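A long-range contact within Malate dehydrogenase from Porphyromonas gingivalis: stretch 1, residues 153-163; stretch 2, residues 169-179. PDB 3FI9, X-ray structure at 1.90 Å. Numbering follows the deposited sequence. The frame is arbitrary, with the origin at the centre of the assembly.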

ATOM      1  N   LEU A 153     -12.572  10.056  -6.479  1.00 18.30           N
ATOM      2  CA  LEU A 153     -11.289  10.508  -7.072  1.00 18.13           C
ATOM      3  C   LEU A 153     -11.422  11.817  -7.829  1.00 17.30           C
ATOM      4  O   LEU A 153     -10.458  12.568  -7.890  1.00 16.47           O
ATOM      5  N   ASP A 154     -12.580  12.092  -8.418  1.00 16.38           N
ATOM      6  CA  ASP A 154     -12.744  13.384  -9.108  1.00 18.52           C
ATOM      7  C   ASP A 154     -12.644  14.509  -8.054  1.00 17.91           C
ATOM      8  O   ASP A 154     -12.054  15.567  -8.310  1.00 17.43           O
ATOM      9  N   SER A 155     -13.202  14.256  -6.870  1.00 15.56           N
ATOM     10  CA  SER A 155     -13.161  15.242  -5.795  1.00 15.27           C
ATOM     11  C   SER A 155     -11.758  15.435  -5.160  1.00 15.65           C
ATOM     12  O   SER A 155     -11.363  16.565  -4.855  1.00 14.55           O
ATOM     13  N   THR A 156     -10.992  14.353  -4.989  1.00 15.78           N
ATOM     14  CA  THR A 156      -9.637  14.464  -4.398  1.00 15.26           C
ATOM     15  C   THR A 156      -8.700  15.059  -5.432  1.00 14.41           C
ATOM     16  O   THR A 156      -7.791  15.830  -5.093  1.00 14.57           O
ATOM     17  N   ARG A 157      -8.956  14.765  -6.697  1.00 14.32           N
ATOM     18  CA  ARG A 157      -8.119  15.337  -7.745  1.00 14.53           C
ATOM     19  C   ARG A 157      -8.435  16.844  -7.848  1.00 14.44           C
ATOM     20  O   ARG A 157      -7.543  17.675  -7.950  1.00 15.36           O
ATOM     21  N   LEU A 158      -9.701  17.203  -7.762  1.00 14.53           N
ATOM     22  CA  LEU A 158     -10.010  18.643  -7.750  1.00 15.07           C
ATOM     23  C   LEU A 158      -9.333  19.347  -6.567  1.00 15.36           C
ATOM     24  O   LEU A 158      -8.789  20.445  -6.707  1.00 15.79           O
ATOM     25  N   GLN A 159      -9.373  18.716  -5.403  1.00 14.19           N
ATOM     26  CA  GLN A 159      -8.696  19.266  -4.229  1.00 14.68           C
ATOM     27  C   GLN A 159      -7.211  19.446  -4.481  1.00 15.12           C
ATOM     28  O   GLN A 159      -6.635  20.512  -4.198  1.00 16.73           O
ATOM     29  N   SER A 160      -6.580  18.411  -5.010  1.00 15.14           N
ATOM     30  CA  SER A 160      -5.157  18.485  -5.296  1.00 15.98           C
ATOM     31  C   SER A 160      -4.799  19.592  -6.304  1.00 16.41           C
ATOM     32  O   SER A 160      -3.890  20.401  -6.082  1.00 16.59           O
ATOM     33  N   GLU A 161      -5.529  19.630  -7.405  1.00 16.37           N
ATOM     34  CA  GLU A 161      -5.267  20.605  -8.453  1.00 16.73           C
ATOM     35  C   GLU A 161      -5.463  22.032  -7.947  1.00 16.21           C
ATOM     36  O   GLU A 161      -4.643  22.884  -8.248  1.00 17.40           O
ATOM     37  N   LEU A 162      -6.495  22.284  -7.123  1.00 16.73           N
ATOM     38  CA  LEU A 162      -6.672  23.593  -6.451  1.00 16.24           C
ATOM     39  C   LEU A 162      -5.539  23.940  -5.488  1.00 17.00           C
ATOM     40  O   LEU A 162      -5.037  25.088  -5.487  1.00 16.28           O
ATOM     41  N   ALA A 163      -5.111  22.970  -4.680  1.00 15.77           N
ATOM     42  CA  ALA A 163      -4.001  23.230  -3.769  1.00 16.41           C
ATOM     43  C   ALA A 163      -2.693  23.541  -4.523  1.00 17.36           C
ATOM     44  O   ALA A 163      -1.966  24.463  -4.146  1.00 17.31           O
ATOM     45  N   LYS A 169      -0.955  23.920   1.238  1.00 20.17           N
ATOM     46  CA  LYS A 169      -1.138  22.538   1.669  1.00 19.87           C
ATOM     47  C   LYS A 169      -2.537  21.973   1.279  1.00 18.72           C
ATOM     48  O   LYS A 169      -3.588  22.592   1.527  1.00 18.23           O
ATOM     49  N   GLN A 170      -2.554  20.775   0.709  1.00 16.52           N
ATOM     50  CA  GLN A 170      -3.783  20.270   0.118  1.00 16.17           C
ATOM     51  C   GLN A 170      -5.021  20.278   1.011  1.00 17.40           C
ATOM     52  O   GLN A 170      -6.110  20.613   0.547  1.00 16.67           O
ATOM     53  N   SER A 171      -4.850  19.905   2.282  1.00 16.54           N
ATOM     54  CA  SER A 171      -5.954  19.800   3.250  1.00 19.11           C
ATOM     55  C   SER A 171      -6.620  21.133   3.504  1.00 18.25           C
ATOM     56  O   SER A 171      -7.695  21.177   4.065  1.00 18.50           O
ATOM     57  N   LEU A 172      -5.983  22.216   3.081  1.00 19.06           N
ATOM     58  CA  LEU A 172      -6.550  23.556   3.291  1.00 19.47           C
ATOM     59  C   LEU A 172      -7.614  23.903   2.256  1.00 20.18           C
ATOM     60  O   LEU A 172      -8.310  24.908   2.379  1.00 20.96           O
ATOM     61  N   VAL A 173      -7.742  23.073   1.230  1.00 20.71           N
ATOM     62  CA  VAL A 173      -8.842  23.238   0.263  1.00 19.74           C
ATOM     63  C   VAL A 173      -9.955  22.283   0.761  1.00 20.89           C
ATOM     64  O   VAL A 173      -9.802  21.071   0.713  1.00 21.47           O
ATOM     65  N   THR A 174     -11.063  22.815   1.239  1.00 19.97           N
ATOM     66  CA  THR A 174     -11.977  21.968   1.961  1.00 20.79           C
ATOM     67  C   THR A 174     -13.243  21.764   1.146  1.00 21.33           C
ATOM     68  O   THR A 174     -13.608  22.625   0.355  1.00 20.45           O
ATOM     69  N   ASN A 175     -13.879  20.597   1.297  1.00 21.96           N
ATOM     70  CA  ASN A 175     -15.205  20.364   0.703  1.00 22.50           C
ATOM     71  C   ASN A 175     -15.269  20.526  -0.819  1.00 22.20           C
ATOM     72  O   ASN A 175     -16.256  21.078  -1.359  1.00 21.80           O
ATOM     73  N   THR A 176     -14.266  20.006  -1.523  1.00 20.79           N
ATOM     74  CA  THR A 176     -14.285  20.030  -2.985  1.00 21.52           C
ATOM     75  C   THR A 176     -15.190  18.879  -3.399  1.00 20.41           C
ATOM     76  O   THR A 176     -15.065  17.754  -2.873  1.00 20.93           O
ATOM     77  N   ARG A 177     -16.091  19.141  -4.331  1.00 18.97           N
ATOM     78  CA  ARG A 177     -17.117  18.165  -4.661  1.00 18.61           C
ATOM     79  C   ARG A 177     -17.408  18.144  -6.145  1.00 18.12           C
ATOM     80  O   ARG A 177     -17.614  19.193  -6.738  1.00 17.95           O
ATOM     81  N   THR A 178     -17.384  16.948  -6.749  1.00 18.99           N
ATOM     82  CA  THR A 178     -18.012  16.751  -8.039  1.00 18.35           C
ATOM     83  C   THR A 178     -19.117  15.699  -7.835  1.00 18.04           C
ATOM     84  O   THR A 178     -18.932  14.727  -7.098  1.00 18.81           O
ATOM     85  N   TYR A 179     -20.225  15.846  -8.553  1.00 17.48           N
ATOM     86  CA  TYR A 179     -21.308  14.879  -8.526  1.00 18.10           C
ATOM     87  C   TYR A 179     -21.656  14.402  -9.945  1.00 18.97           C
ATOM     88  O   TYR A 179     -21.087  14.886 -10.961  1.00 19.60           O
TER

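The contact between the helix of residues 153-163 and the segment 169-179 is organised around Gln159, whose extended side chain (chi1 t, chi2 t) points toward the second stretch and uses both ends of its amide. Its NE2 donates to the backbone O of Val173 at 2.8 Å, with an almost linear N-H...O angle of 175°, while its OE1 accepts from Gln170 NE2 at 2.9 Å. Gln170 is likewise extended (chi1 t, chi2 t); its CA-to-CB bond runs sideways, but the end of the side chain comes nearer the helix and so brings the two amides together. Its other amide atom, OE1, takes a hydrogen bond from water 3 at 2.9 Å, and the same water donates to Ser160 OG at 3.1 Å, bridging the stretches. The amide also lies against the helix backbone, with Gln170 CD 3.8 Å from Ser160 CA.

Nearer the start of the helix, Ser155 provides a second polar site. In its m rotamer, its OG accepts from the backbone N of Thr178 at 3.1 Å, although its CA-to-CB bond points sideways. The carbonyl O of Ser155 accepts from Thr176 OG1 at 3.2 Å; because this O also receives the helical hydrogen bond from Gln159 N, at 3.0 Å, the threonine hydroxyl adds a second donor without displacing the first. Two waters extend the network around Thr178, a p rotamer. Water 1 donates to Asp154 OD2 and accepts from Thr178 OG1, each at 2.6 Å from the water oxygen, and water 2 donates to Thr178 OG1 at 3.0 Å while lying 2.6 Å from Ser155 OG, to which it is also hydrogen-bonded. Asp154 (chi1 m) thus reaches Thr178 through water with its carboxylate, while its CB sits directly against Thr178 OG1 at 3.1 Å.

Apolar packing fills the space beside these polar groups. Thr176, also p, points toward the helix, and its CG2 lies 3.8 Å from Leu162 CD1 and 4.2 Å from Leu158 CG. Leu158 (chi1 t, chi2 p) extends this surface, its CD2 lying 4.2 Å from Thr178 CG2. Val173, in the t rotamer, contacts two successive helix residues: CG1 is 3.9 Å from Leu162 CD1, and CG2 is 4.0 Å from Ala163 CB. Leu162 adopts m, t. At Ala163 the small side chain accompanies a close backbone approach, its CB lying 3.4 Å from Gln170 CA. Leu153, Arg157 and Thr174 direct their CA-to-CB bonds away and take no part in the contact.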

ATOM      1  CB  LEU A 153     -10.614   9.444  -7.967  1.00 17.20           C
ATOM      2  CG  LEU A 153     -10.118   8.144  -7.289  1.00 21.00           C
ATOM      3  CD1 LEU A 153      -9.207   7.316  -8.238  1.00 19.74           C
ATOM      4  CD2 LEU A 153      -9.360   8.391  -5.964  1.00 19.43           C
ATOM      5  CB  ASP A 154     -14.097  13.466  -9.872  1.00 18.59           C
ATOM      6  CG  ASP A 154     -14.040  12.808 -11.286  1.00 22.38           C
ATOM      7  OD1 ASP A 154     -12.956  12.415 -11.762  1.00 22.34           O
ATOM      8  OD2 ASP A 154     -15.103  12.670 -11.929  1.00 28.74           O
ATOM      9  CB  SER A 155     -14.214  14.920  -4.730  1.00 16.90           C
ATOM     10  OG  SER A 155     -15.542  15.024  -5.254  1.00 15.86           O
ATOM     11  CB  THR A 156      -9.083  13.091  -3.898  1.00 14.30           C
ATOM     12  OG1 THR A 156      -8.938  12.170  -5.007  1.00 15.04           O
ATOM     13  CG2 THR A 156     -10.026  12.503  -2.881  1.00 15.59           C
ATOM     14  CB  ARG A 157      -8.361  14.621  -9.053  1.00 14.71           C
ATOM     15  CG  ARG A 157      -7.741  13.226  -9.051  1.00 14.67           C
ATOM     16  CD  ARG A 157      -8.079  12.457 -10.378  1.00 19.75           C
ATOM     17  NE  ARG A 157      -7.483  11.127 -10.327  1.00 18.40           N
ATOM     18  CZ  ARG A 157      -7.823  10.122 -11.138  1.00 21.55           C
ATOM     19  NH1 ARG A 157      -8.748  10.290 -12.064  1.00 23.12           N
ATOM     20  NH2 ARG A 157      -7.230   8.942 -11.029  1.00 21.39           N
ATOM     21  CB  LEU A 158     -11.515  18.889  -7.778  1.00 14.32           C
ATOM     22  CG  LEU A 158     -11.994  20.350  -7.729  1.00 17.22           C
ATOM     23  CD1 LEU A 158     -11.578  21.091  -8.965  1.00 18.99           C
ATOM     24  CD2 LEU A 158     -13.537  20.384  -7.650  1.00 19.48           C
ATOM     25  CB  GLN A 159      -8.931  18.393  -2.983  1.00 12.50           C
ATOM     26  CG  GLN A 159      -8.335  19.002  -1.686  1.00 16.36           C
ATOM     27  CD  GLN A 159      -8.328  18.018  -0.527  1.00 17.36           C
ATOM     28  OE1 GLN A 159      -7.855  16.885  -0.684  1.00 17.13           O
ATOM     29  NE2 GLN A 159      -8.834  18.439   0.638  1.00 14.63           N
ATOM     30  CB  SER A 160      -4.680  17.134  -5.823  1.00 16.13           C
ATOM     31  OG  SER A 160      -3.312  17.200  -6.203  1.00 16.85           O
ATOM     32  CB  GLU A 161      -6.090  20.312  -9.722  1.00 17.07           C
ATOM     33  CG  GLU A 161      -5.767  18.960 -10.440  1.00 17.35           C
ATOM     34  CD  GLU A 161      -4.359  18.878 -11.008  1.00 20.85           C
ATOM     35  OE1 GLU A 161      -3.807  19.896 -11.488  1.00 21.77           O
ATOM     36  OE2 GLU A 161      -3.795  17.773 -10.997  1.00 24.29           O
ATOM     37  CB  LEU A 162      -8.012  23.670  -5.725  1.00 16.45           C
ATOM     38  CG  LEU A 162      -9.225  23.930  -6.652  1.00 16.33           C
ATOM     39  CD1 LEU A 162     -10.487  23.530  -5.928  1.00 18.51           C
ATOM     40  CD2 LEU A 162      -9.286  25.424  -7.080  1.00 15.74           C
ATOM     41  CB  ALA A 163      -3.817  22.057  -2.746  1.00 16.79           C
ATOM     42  CB  LYS A 169      -0.924  22.434   3.163  1.00 19.63           C
ATOM     43  CG  LYS A 169      -1.103  21.023   3.688  1.00 23.58           C
ATOM     44  CD  LYS A 169      -0.690  20.915   5.162  1.00 25.81           C
ATOM     45  CE  LYS A 169      -1.699  21.617   6.075  1.00 29.22           C
ATOM     46  NZ  LYS A 169      -1.163  21.692   7.470  1.00 29.26           N
ATOM     47  CB  GLN A 170      -3.555  18.872  -0.451  1.00 17.58           C
ATOM     48  CG  GLN A 170      -4.754  18.325  -1.177  1.00 15.32           C
ATOM     49  CD  GLN A 170      -4.388  17.020  -1.886  1.00 15.57           C
ATOM     50  OE1 GLN A 170      -3.232  16.801  -2.253  1.00 17.96           O
ATOM     51  NE2 GLN A 170      -5.367  16.138  -2.029  1.00 13.47           N
ATOM     52  CB  SER A 171      -5.404  19.321   4.615  1.00 19.44           C
ATOM     53  OG  SER A 171      -5.647  17.950   4.779  1.00 25.48           O
ATOM     54  CB  LEU A 172      -5.448  24.594   3.261  1.00 19.51           C
ATOM     55  CG  LEU A 172      -4.270  24.287   4.213  1.00 22.22           C
ATOM     56  CD1 LEU A 172      -3.181  25.381   4.121  1.00 21.55           C
ATOM     57  CD2 LEU A 172      -4.806  24.175   5.617  1.00 22.44           C
ATOM     58  CB  VAL A 173      -8.397  22.878  -1.176  1.00 19.10           C
ATOM     59  CG1 VAL A 173      -9.552  23.069  -2.168  1.00 18.04           C
ATOM     60  CG2 VAL A 173      -7.226  23.724  -1.609  1.00 19.29           C
ATOM     61  CB  THR A 174     -12.266  22.571   3.354  1.00 20.89           C
ATOM     62  OG1 THR A 174     -12.726  23.924   3.196  1.00 22.35           O
ATOM     63  CG2 THR A 174     -10.952  22.587   4.166  1.00 20.65           C
ATOM     64  CB  ASN A 175     -16.252  21.283   1.339  1.00 22.99           C
ATOM     65  CG  ASN A 175     -17.632  20.639   1.403  1.00 26.73           C
ATOM     66  OD1 ASN A 175     -17.737  19.425   1.471  1.00 32.95           O
ATOM     67  ND2 ASN A 175     -18.690  21.446   1.358  1.00 29.35           N
ATOM     68  CB  THR A 176     -12.908  19.738  -3.572  1.00 21.66           C
ATOM     69  OG1 THR A 176     -12.265  18.777  -2.730  1.00 25.81           O
ATOM     70  CG2 THR A 176     -12.044  20.974  -3.625  1.00 22.90           C
ATOM     71  CB  ARG A 177     -18.434  18.468  -3.913  1.00 17.51           C
ATOM     72  CG  ARG A 177     -18.369  18.211  -2.464  1.00 20.04           C
ATOM     73  CD  ARG A 177     -18.147  16.750  -2.197  1.00 23.60           C
ATOM     74  NE  ARG A 177     -18.290  16.478  -0.781  1.00 24.48           N
ATOM     75  CZ  ARG A 177     -17.280  16.403   0.079  1.00 26.85           C
ATOM     76  NH1 ARG A 177     -16.031  16.571  -0.324  1.00 23.73           N
ATOM     77  NH2 ARG A 177     -17.535  16.163   1.362  1.00 29.57           N
ATOM     78  CB  THR A 178     -17.039  16.269  -9.155  1.00 19.08           C
ATOM     79  OG1 THR A 178     -16.727  14.887  -8.951  1.00 19.28           O
ATOM     80  CG2 THR A 178     -15.692  17.057  -9.158  1.00 19.28           C
ATOM     81  CB  TYR A 179     -22.554  15.499  -7.855  1.00 16.96           C
ATOM     82  CG  TYR A 179     -22.313  15.999  -6.452  1.00 17.47           C
ATOM     83  CD1 TYR A 179     -21.903  15.136  -5.437  1.00 17.82           C
ATOM     84  CD2 TYR A 179     -22.516  17.331  -6.139  1.00 15.91           C
ATOM     85  CE1 TYR A 179     -21.669  15.623  -4.148  1.00 17.45           C
ATOM     86  CE2 TYR A 179     -22.313  17.812  -4.875  1.00 20.18           C
ATOM     87  CZ  TYR A 179     -21.877  16.959  -3.890  1.00 20.22           C
ATOM     88  OH  TYR A 179     -21.703  17.459  -2.628  1.00 20.85           O
TER
HETATM   89  O   HOH W   1     -17.276  12.970 -10.595  1.00 30.79           O
HETATM   90  O   HOH W   2     -16.067  12.945  -6.740  1.00 18.05           O
HETATM   91  O   HOH W   3      -1.893  18.724  -3.966  1.00 19.65           O